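Local coordinates for protein peptidase M3B, oligoendopeptidase F (Enterococcus faecium, PDB 2QR4) that is probably a metallopeptidase of family M3 that cleaves short peptides at internal bonds, at residues L274-E277 with K278-M281; I393-A396 with E397-S400; S78-F81 with S82-E86. All blocks are in the same frame, centred on the assembly; numbering follows the deposited sequence.

Contact 1: residues L274-E277 with K278-M281; sequences LEVE and KLHM
Leu274 and Leu279 meet through their CD1 methyls, 3.9 Å apart, and the two side chains cross at about a right angle. Leu279 carries its CG anti to the backbone N (chi1 -165°), which brings its CD1 back to the leucine that ends the helix. Val276 adds a second apolar touch. Its CG2 lies 4.2 Å from Leu279 CD1. The same CG2 rests against the Lys278 peptide, 3.6 Å from Lys278 O. Leu274, Val276 and Leu279 thus meet by apolar contact, without a hydrogen bond between the two segments.

The charged side chains stand apart from this apolar group. Glu277 and Lys278 are both exposed. Glu277 OE2 and Lys278 NZ come to 4.5 Å, beyond a salt bridge, so their attraction is probably weak.

Polar bonds to the rest of the chain fix the second half. Lys278 O accepts from Arg190, and Leu279 is bonded through its backbone to Glu481. Asp483 takes hydrogen bonds from His280 ND1 and from the backbone N of selenomethionine Met281.

The chain leaves helix 260-274 at Glu275, whose phi is positive. This residue and the apolar contact across it, at the surface of the M3 peptidase region, resemble a helix C-cap with a left-handed residue.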
ATOM      1  N   LEU A 274       6.323  -8.254 -42.301  1.00 45.23           N
ATOM      2  CA  LEU A 274       7.122  -7.059 -42.013  1.00 40.33           C
ATOM      3  C   LEU A 274       8.488  -7.108 -42.679  1.00 36.74           C
ATOM      4  O   LEU A 274       9.069  -6.069 -42.967  1.00 43.07           O
ATOM      5  CB  LEU A 274       7.303  -6.851 -40.499  1.00 34.05           C
ATOM      6  CG  LEU A 274       6.016  -6.434 -39.797  1.00 38.32           C
ATOM      7  CD1 LEU A 274       6.235  -6.336 -38.326  1.00 30.49           C
ATOM      8  CD2 LEU A 274       5.493  -5.111 -40.366  1.00 38.71           C
ATOM      9  N   GLU A 275       9.000  -8.315 -42.896  1.00 37.10           N
ATOM     10  CA  GLU A 275      10.264  -8.511 -43.604  1.00 46.36           C
ATOM     11  C   GLU A 275      11.453  -8.027 -42.797  1.00 45.17           C
ATOM     12  O   GLU A 275      12.499  -7.708 -43.368  1.00 40.07           O
ATOM     13  CB  GLU A 275      10.256  -7.794 -44.956  1.00 43.29           C
ATOM     14  CG  GLU A 275       9.301  -8.386 -45.980  1.00 60.99           C
ATOM     15  CD  GLU A 275       9.470  -7.765 -47.361  1.00 63.60           C
ATOM     16  OE1 GLU A 275       9.183  -6.557 -47.514  1.00 65.13           O
ATOM     17  OE2 GLU A 275       9.898  -8.484 -48.288  1.00 64.03           O
ATOM     18  N   VAL A 276      11.289  -7.958 -41.480  1.00 39.88           N
ATOM     19  CA  VAL A 276      12.374  -7.545 -40.588  1.00 47.54           C
ATOM     20  C   VAL A 276      13.283  -8.726 -40.258  1.00 42.37           C
ATOM     21  O   VAL A 276      12.848  -9.877 -40.265  1.00 45.66           O
ATOM     22  CB  VAL A 276      11.832  -6.915 -39.292  1.00 47.00           C
ATOM     23  CG1 VAL A 276      11.226  -5.540 -39.590  1.00 41.62           C
ATOM     24  CG2 VAL A 276      10.796  -7.832 -38.643  1.00 36.87           C
ATOM     25  N   GLU A 277      14.551  -8.435 -39.998  1.00 38.13           N
ATOM     26  CA  GLU A 277      15.525  -9.470 -39.656  1.00 46.30           C
ATOM     27  C   GLU A 277      15.090 -10.175 -38.381  1.00 42.32           C
ATOM     28  O   GLU A 277      15.175 -11.389 -38.279  1.00 40.13           O
ATOM     29  CB  GLU A 277      16.929  -8.867 -39.483  1.00 53.07           C
ATOM     30  CG  GLU A 277      18.036  -9.890 -39.285  1.00 44.35           C
ATOM     31  CD  GLU A 277      18.195 -10.815 -40.477  1.00 61.42           C
ATOM     32  OE1 GLU A 277      17.898 -10.381 -41.613  1.00 61.71           O
ATOM     33  OE2 GLU A 277      18.616 -11.979 -40.284  1.00 64.60           O
ATOM     34  N   LYS A 278      14.622  -9.406 -37.406  1.00 39.33           N
ATOM     35  CA  LYS A 278      14.121 -10.000 -36.176  1.00 35.60           C
ATOM     36  C   LYS A 278      12.858  -9.318 -35.659  1.00 37.44           C
ATOM     37  O   LYS A 278      12.763  -8.092 -35.665  1.00 45.45           O
ATOM     38  CB  LYS A 278      15.236 -10.049 -35.125  1.00 51.80           C
ATOM     39  CG  LYS A 278      15.990 -11.382 -35.168  1.00 55.36           C
ATOM     40  CD  LYS A 278      17.417 -11.264 -34.760  1.00 63.95           C
ATOM     41  CE  LYS A 278      18.081 -12.632 -34.762  1.00 74.88           C
ATOM     42  NZ  LYS A 278      17.871 -13.335 -36.055  1.00 61.66           N
ATOM     43  N   LEU A 279      11.882 -10.117 -35.234  1.00 39.84           N
ATOM     44  CA  LEU A 279      10.601  -9.589 -34.747  1.00 42.40           C
ATOM     45  C   LEU A 279      10.664  -9.316 -33.260  1.00 42.52           C
ATOM     46  O   LEU A 279      10.989 -10.209 -32.474  1.00 42.78           O
ATOM     47  CB  LEU A 279       9.461 -10.586 -35.005  1.00 38.49           C
ATOM     48  CG  LEU A 279       8.030 -10.026 -34.876  1.00 41.46           C
ATOM     49  CD1 LEU A 279       7.711  -9.003 -35.970  1.00 28.84           C
ATOM     50  CD2 LEU A 279       6.992 -11.139 -34.908  1.00 37.57           C
ATOM     51  N   HIS A 280      10.332  -8.097 -32.861  1.00 35.82           N
ATOM     52  CA  HIS A 280      10.397  -7.757 -31.441  1.00 35.82           C
ATOM     53  C   HIS A 280       9.003  -7.409 -30.914  1.00 44.84           C
ATOM     54  O   HIS A 280       8.082  -7.132 -31.694  1.00 43.87           O
ATOM     55  CB  HIS A 280      11.313  -6.548 -31.210  1.00 40.66           C
ATOM     56  CG  HIS A 280      12.725  -6.740 -31.661  1.00 44.68           C
ATOM     57  ND1 HIS A 280      13.759  -6.990 -30.783  1.00 36.62           N
ATOM     58  CD2 HIS A 280      13.284  -6.688 -32.896  1.00 47.11           C
ATOM     59  CE1 HIS A 280      14.890  -7.097 -31.457  1.00 41.41           C
ATOM     60  NE2 HIS A 280      14.629  -6.923 -32.742  1.00 47.71           N
HETATM   61  N   MSE A 281       8.860  -7.390 -29.589  1.00 43.40           N
HETATM   62  CA  MSE A 281       7.619  -6.937 -28.972  1.00 35.22           C
HETATM   63  C   MSE A 281       7.142  -5.627 -29.594  1.00 41.03           C
HETATM   64  O   MSE A 281       5.950  -5.453 -29.858  1.00 44.43           O
HETATM   65  CB  MSE A 281       7.761  -6.821 -27.444  1.00 39.26           C
HETATM   66  CG  MSE A 281       8.007  -8.170 -26.720  1.00 40.33           C
HETATM   67 SE   MSE A 281       6.739  -9.612 -27.242  1.00 65.14          SE
HETATM   68  CE  MSE A 281       5.042  -8.797 -26.700  1.00 37.38           C
TER

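Contact 2: residues I393-A396 with E397-S400; sequences IFLA and EIAS
Ile398 packs alongside Phe394 and Leu395, its side chain pointing the same way as both. Its CD1 makes the side-chain contacts. It lies 3.8 Å from Phe394 CE2, approaching the ring obliquely, and 4.0 Å from Leu395 CD1. Ile398 has CG1 beside its own backbone N (chi1 -79°). This lays CG1 over the preceding turn, 3.5 Å from Phe394 O. This is the tightly packed side, with Leu395 and Ile398 buried against Met546 of helix 542-548.

The backbone bonds of this turn are uneven, one good and two weak. Glu397 N donates to Ile393 O at 2.8 Å. The next bond, Ile398 N to Phe394 O, is weak at 3.3 Å. Ala399 N bonds only weakly to Ala396 O, a spacing of three residues as in a 3-10 turn.

This is the first turn of helix 394-414, which packs on helix 361-379. The latter holds His369 and His373 in an HExxH sequence. In M3 peptidases a glutamate on the following helix completes the zinc site, and the place of Glu397 beside His369 is consistent with that role. Ser400 OG is hydrogen-bonded to His369 O, which ties the two helices together.

The other side is looser. Ile393 is exposed and directly follows residues that were not modelled. Its side chain runs beside that of Glu397, with Ile393 CD1 3.9 Å from Glu397 OE1.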
ATOM      1  N   ILE A 393     -20.907  -7.983 -17.155  1.00 44.00           N
ATOM      2  CA  ILE A 393     -20.465  -7.307 -18.376  1.00 46.58           C
ATOM      3  C   ILE A 393     -19.942  -8.306 -19.420  1.00 43.90           C
ATOM      4  O   ILE A 393     -20.148  -8.128 -20.619  1.00 41.99           O
ATOM      5  CB  ILE A 393     -19.401  -6.210 -18.057  1.00 51.57           C
ATOM      6  CG1 ILE A 393     -19.642  -4.935 -18.885  1.00 54.26           C
ATOM      7  CG2 ILE A 393     -17.965  -6.756 -18.171  1.00 44.89           C
ATOM      8  CD1 ILE A 393     -19.176  -5.003 -20.334  1.00 54.93           C
ATOM      9  N   PHE A 394     -19.270  -9.355 -18.950  1.00 44.38           N
ATOM     10  CA  PHE A 394     -18.783 -10.446 -19.797  1.00 39.82           C
ATOM     11  C   PHE A 394     -19.939 -11.086 -20.581  1.00 46.18           C
ATOM     12  O   PHE A 394     -19.781 -11.513 -21.729  1.00 34.02           O
ATOM     13  CB  PHE A 394     -18.040 -11.463 -18.909  1.00 34.95           C
ATOM     14  CG  PHE A 394     -18.238 -12.912 -19.292  1.00 39.55           C
ATOM     15  CD1 PHE A 394     -17.163 -13.680 -19.729  1.00 40.91           C
ATOM     16  CD2 PHE A 394     -19.483 -13.523 -19.180  1.00 44.60           C
ATOM     17  CE1 PHE A 394     -17.334 -15.027 -20.067  1.00 33.93           C
ATOM     18  CE2 PHE A 394     -19.661 -14.870 -19.528  1.00 42.01           C
ATOM     19  CZ  PHE A 394     -18.585 -15.618 -19.968  1.00 35.27           C
ATOM     20  N   LEU A 395     -21.108 -11.120 -19.954  1.00 48.78           N
ATOM     21  CA  LEU A 395     -22.291 -11.714 -20.548  1.00 53.13           C
ATOM     22  C   LEU A 395     -22.824 -10.815 -21.661  1.00 53.76           C
ATOM     23  O   LEU A 395     -23.359 -11.298 -22.659  1.00 55.67           O
ATOM     24  CB  LEU A 395     -23.352 -11.927 -19.466  1.00 50.87           C
ATOM     25  CG  LEU A 395     -24.138 -13.235 -19.424  1.00 48.78           C
ATOM     26  CD1 LEU A 395     -23.427 -14.369 -20.166  1.00 48.23           C
ATOM     27  CD2 LEU A 395     -24.399 -13.603 -17.979  1.00 41.93           C
ATOM     28  N   ALA A 396     -22.656  -9.506 -21.492  1.00 52.45           N
ATOM     29  CA  ALA A 396     -23.087  -8.538 -22.496  1.00 52.97           C
ATOM     30  C   ALA A 396     -22.074  -8.427 -23.633  1.00 53.37           C
ATOM     31  O   ALA A 396     -22.434  -8.094 -24.767  1.00 47.53           O
ATOM     32  CB  ALA A 396     -23.327  -7.175 -21.857  1.00 51.96           C
ATOM     33  N   GLU A 397     -20.811  -8.710 -23.319  1.00 45.52           N
ATOM     34  CA  GLU A 397     -19.735  -8.674 -24.301  1.00 50.82           C
ATOM     35  C   GLU A 397     -19.888  -9.785 -25.332  1.00 51.86           C
ATOM     36  O   GLU A 397     -19.458  -9.653 -26.476  1.00 50.28           O
ATOM     37  CB  GLU A 397     -18.385  -8.814 -23.600  1.00 62.27           C
ATOM     38  CG  GLU A 397     -17.225  -8.226 -24.376  1.00 72.17           C
ATOM     39  CD  GLU A 397     -17.375  -6.732 -24.596  1.00 77.67           C
ATOM     40  OE1 GLU A 397     -18.259  -6.117 -23.960  1.00 79.12           O
ATOM     41  OE2 GLU A 397     -16.610  -6.169 -25.403  1.00 81.30           O
ATOM     42  N   ILE A 398     -20.501 -10.884 -24.913  1.00 53.83           N
ATOM     43  CA  ILE A 398     -20.749 -12.017 -25.790  1.00 51.96           C
ATOM     44  C   ILE A 398     -21.687 -11.644 -26.927  1.00 44.17           C
ATOM     45  O   ILE A 398     -21.473 -12.057 -28.066  1.00 49.41           O
ATOM     46  CB  ILE A 398     -21.341 -13.208 -25.015  1.00 54.12           C
ATOM     47  CG1 ILE A 398     -20.239 -13.942 -24.260  1.00 56.54           C
ATOM     48  CG2 ILE A 398     -22.035 -14.170 -25.957  1.00 40.90           C
ATOM     49  CD1 ILE A 398     -20.760 -14.811 -23.144  1.00 56.97           C
ATOM     50  N   ALA A 399     -22.717 -10.861 -26.623  1.00 44.00           N
ATOM     51  CA  ALA A 399     -23.721 -10.499 -27.629  1.00 54.29           C
ATOM     52  C   ALA A 399     -23.116  -9.603 -28.697  1.00 52.72           C
ATOM     53  O   ALA A 399     -23.621  -9.522 -29.813  1.00 60.17           O
ATOM     54  CB  ALA A 399     -24.912  -9.819 -26.983  1.00 50.16           C
ATOM     55  N   SER A 400     -22.025  -8.944 -28.335  1.00 48.70           N
ATOM     56  CA  SER A 400     -21.311  -8.054 -29.223  1.00 55.78           C
ATOM     57  C   SER A 400     -20.336  -8.829 -30.093  1.00 44.97           C
ATOM     58  O   SER A 400     -20.335  -8.691 -31.317  1.00 49.06           O
ATOM     59  CB  SER A 400     -20.548  -7.011 -28.399  1.00 60.79           C
ATOM     60  OG  SER A 400     -21.438  -6.020 -27.913  1.00 71.39           O
TER

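Contact 3: residues S78-F81 with S82-E86; sequences SSLF and SKVSE
Ser85 OG donates to Phe81 O at 3.0 Å, from above the carbonyl plane and 46° out of it. The same oxygen takes Ser85 N at 2.7 Å, nearly along its C=O axis. Two donors of one residue thus grip Phe81 O. With OG anti to the carbonyl carbon (chi1 -68°), Ser85 also sets the hydroxyl over the centre of one face of the Phe81 ring, 4.0 Å above the plane. That ring stacks on Tyr54 of helix 33-63.

Ser82 offers a second hydroxyl. Its OG stands 3.1 Å from Ser78 O and 3.0 Å from Ser79 O, and which of them takes the proton is not settled. It also has a weak hydrogen bond with Glu144 OE1. Both carbonyls accept main-chain N-H groups as well: Ser82 N bonds to Ser78 O, and Lys83 N to Ser79 O. Val84 N pairs with Leu80 O.

On the apolar side, Leu80 CD2 and Val84 CG2 touch at 4.0 Å. Lys83 NZ is hydrogen-bonded to Ser16 OG, outside the two segments.

The chemistry implies that a carbonyl of the preceding turn satisfies the Ser85 hydroxyl. The same is possible for Ser82, though Glu144 may share its proton.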
ATOM      1  N   SER A  78     -14.622   6.570   0.235  1.00 40.80           N
ATOM      2  CA  SER A  78     -14.077   5.329   0.795  1.00 41.45           C
ATOM      3  C   SER A  78     -14.362   5.213   2.282  1.00 41.47           C
ATOM      4  O   SER A  78     -14.775   4.152   2.742  1.00 47.29           O
ATOM      5  CB  SER A  78     -12.581   5.170   0.517  1.00 34.20           C
ATOM      6  OG  SER A  78     -12.365   5.108  -0.882  1.00 54.58           O
ATOM      7  N   SER A  79     -14.163   6.299   3.032  1.00 39.79           N
ATOM      8  CA  SER A  79     -14.460   6.277   4.469  1.00 46.55           C
ATOM      9  C   SER A  79     -15.921   5.935   4.714  1.00 38.47           C
ATOM     10  O   SER A  79     -16.219   5.122   5.569  1.00 47.73           O
ATOM     11  CB  SER A  79     -14.142   7.614   5.139  1.00 35.01           C
ATOM     12  OG  SER A  79     -12.797   7.952   4.948  1.00 52.98           O
ATOM     13  N   LEU A  80     -16.819   6.563   3.955  1.00 38.34           N
ATOM     14  CA  LEU A  80     -18.265   6.328   4.080  1.00 47.40           C
ATOM     15  C   LEU A  80     -18.564   4.861   3.822  1.00 47.33           C
ATOM     16  O   LEU A  80     -19.315   4.242   4.565  1.00 44.01           O
ATOM     17  CB  LEU A  80     -19.032   7.150   3.042  1.00 47.25           C
ATOM     18  CG  LEU A  80     -20.417   7.769   3.300  1.00 45.78           C
ATOM     19  CD1 LEU A  80     -21.247   7.612   2.061  1.00 42.67           C
ATOM     20  CD2 LEU A  80     -21.138   7.195   4.499  1.00 39.80           C
ATOM     21  N   PHE A  81     -17.967   4.314   2.765  1.00 49.33           N
ATOM     22  CA  PHE A  81     -18.204   2.923   2.381  1.00 51.28           C
ATOM     23  C   PHE A  81     -17.795   1.955   3.486  1.00 51.61           C
ATOM     24  O   PHE A  81     -18.579   1.088   3.879  1.00 51.52           O
ATOM     25  CB  PHE A  81     -17.466   2.583   1.092  1.00 51.60           C
ATOM     26  CG  PHE A  81     -17.955   1.331   0.434  1.00 60.81           C
ATOM     27  CD1 PHE A  81     -19.314   1.131   0.214  1.00 64.18           C
ATOM     28  CD2 PHE A  81     -17.067   0.355   0.029  1.00 56.41           C
ATOM     29  CE1 PHE A  81     -19.774  -0.028  -0.398  1.00 66.48           C
ATOM     30  CE2 PHE A  81     -17.521  -0.807  -0.591  1.00 63.89           C
ATOM     31  CZ  PHE A  81     -18.871  -0.997  -0.808  1.00 56.10           C
ATOM     32  N   SER A  82     -16.578   2.105   3.995  1.00 40.08           N
ATOM     33  CA  SER A  82     -16.128   1.267   5.112  1.00 49.67           C
ATOM     34  C   SER A  82     -16.982   1.477   6.355  1.00 41.39           C
ATOM     35  O   SER A  82     -17.292   0.525   7.057  1.00 47.53           O
ATOM     36  CB  SER A  82     -14.636   1.467   5.432  1.00 47.82           C
ATOM     37  OG  SER A  82     -14.301   2.837   5.497  1.00 65.74           O
ATOM     38  N   LYS A  83     -17.395   2.713   6.604  1.00 37.57           N
ATOM     39  CA  LYS A  83     -18.225   2.980   7.759  1.00 38.51           C
ATOM     40  C   LYS A  83     -19.564   2.238   7.636  1.00 51.29           C
ATOM     41  O   LYS A  83     -20.020   1.601   8.590  1.00 47.60           O
ATOM     42  CB  LYS A  83     -18.461   4.475   7.937  1.00 43.92           C
ATOM     43  CG  LYS A  83     -19.301   4.779   9.169  1.00 60.99           C
ATOM     44  CD  LYS A  83     -19.360   6.262   9.501  1.00 68.21           C
ATOM     45  CE  LYS A  83     -20.456   6.968   8.721  1.00 75.13           C
ATOM     46  NZ  LYS A  83     -20.537   8.407   9.079  1.00 76.04           N
ATOM     47  N   VAL A  84     -20.172   2.317   6.453  1.00 36.65           N
ATOM     48  CA  VAL A  84     -21.425   1.632   6.161  1.00 39.74           C
ATOM     49  C   VAL A  84     -21.265   0.107   6.175  1.00 39.73           C
ATOM     50  O   VAL A  84     -22.061  -0.600   6.787  1.00 40.15           O
ATOM     51  CB  VAL A  84     -22.003   2.087   4.791  1.00 40.63           C
ATOM     52  CG1 VAL A  84     -23.103   1.151   4.334  1.00 39.36           C
ATOM     53  CG2 VAL A  84     -22.531   3.504   4.889  1.00 36.53           C
ATOM     54  N   SER A  85     -20.238  -0.390   5.498  1.00 33.19           N
ATOM     55  CA  SER A  85     -19.959  -1.819   5.452  1.00 39.24           C
ATOM     56  C   SER A  85     -19.758  -2.359   6.847  1.00 40.52           C
ATOM     57  O   SER A  85     -20.266  -3.423   7.187  1.00 45.80           O
ATOM     58  CB  SER A  85     -18.708  -2.101   4.627  1.00 40.06           C
ATOM     59  OG  SER A  85     -18.933  -1.813   3.262  1.00 53.32           O
ATOM     60  N   GLU A  86     -19.016  -1.619   7.658  1.00 33.75           N
ATOM     61  CA  GLU A  86     -18.774  -2.040   9.016  1.00 36.95           C
ATOM     62  C   GLU A  86     -20.080  -2.066   9.814  1.00 38.34           C
ATOM     63  O   GLU A  86     -20.350  -3.017  10.558  1.00 45.82           O
ATOM     64  CB  GLU A  86     -17.742  -1.129   9.695  1.00 38.66           C
ATOM     65  CG  GLU A  86     -17.237  -1.671  11.039  1.00 44.99           C
ATOM     66  CD  GLU A  86     -18.271  -1.539  12.152  1.00 58.48           C
ATOM     67  OE1 GLU A  86     -19.111  -0.610  12.080  1.00 60.39           O
ATOM     68  OE2 GLU A  86     -18.246  -2.358  13.101  1.00 57.64           O
TER

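How the contacts relate
The three contacts lie far apart and do not touch. Contact 2 is the innermost, its centre about 11 Å from the centre of the chain, and it adjoins the probable zinc site. Contact 1 is about 30 Å from the chain centre and contact 3 about 26 Å. These two are on opposite sides of it, with their own centres about 52 Å apart. Contact 2 is about 35 Å from contact 1 and 31 Å from contact 3, centre to centre. Nearest atoms are still about 22 Å and 18 Å away. Contacts 1 and 2 belong to the part of the chain that matches peptidase family M3. Contact 3 comes first in the chain and has a residue, Ser79, packed on Lys220 of the second subunit.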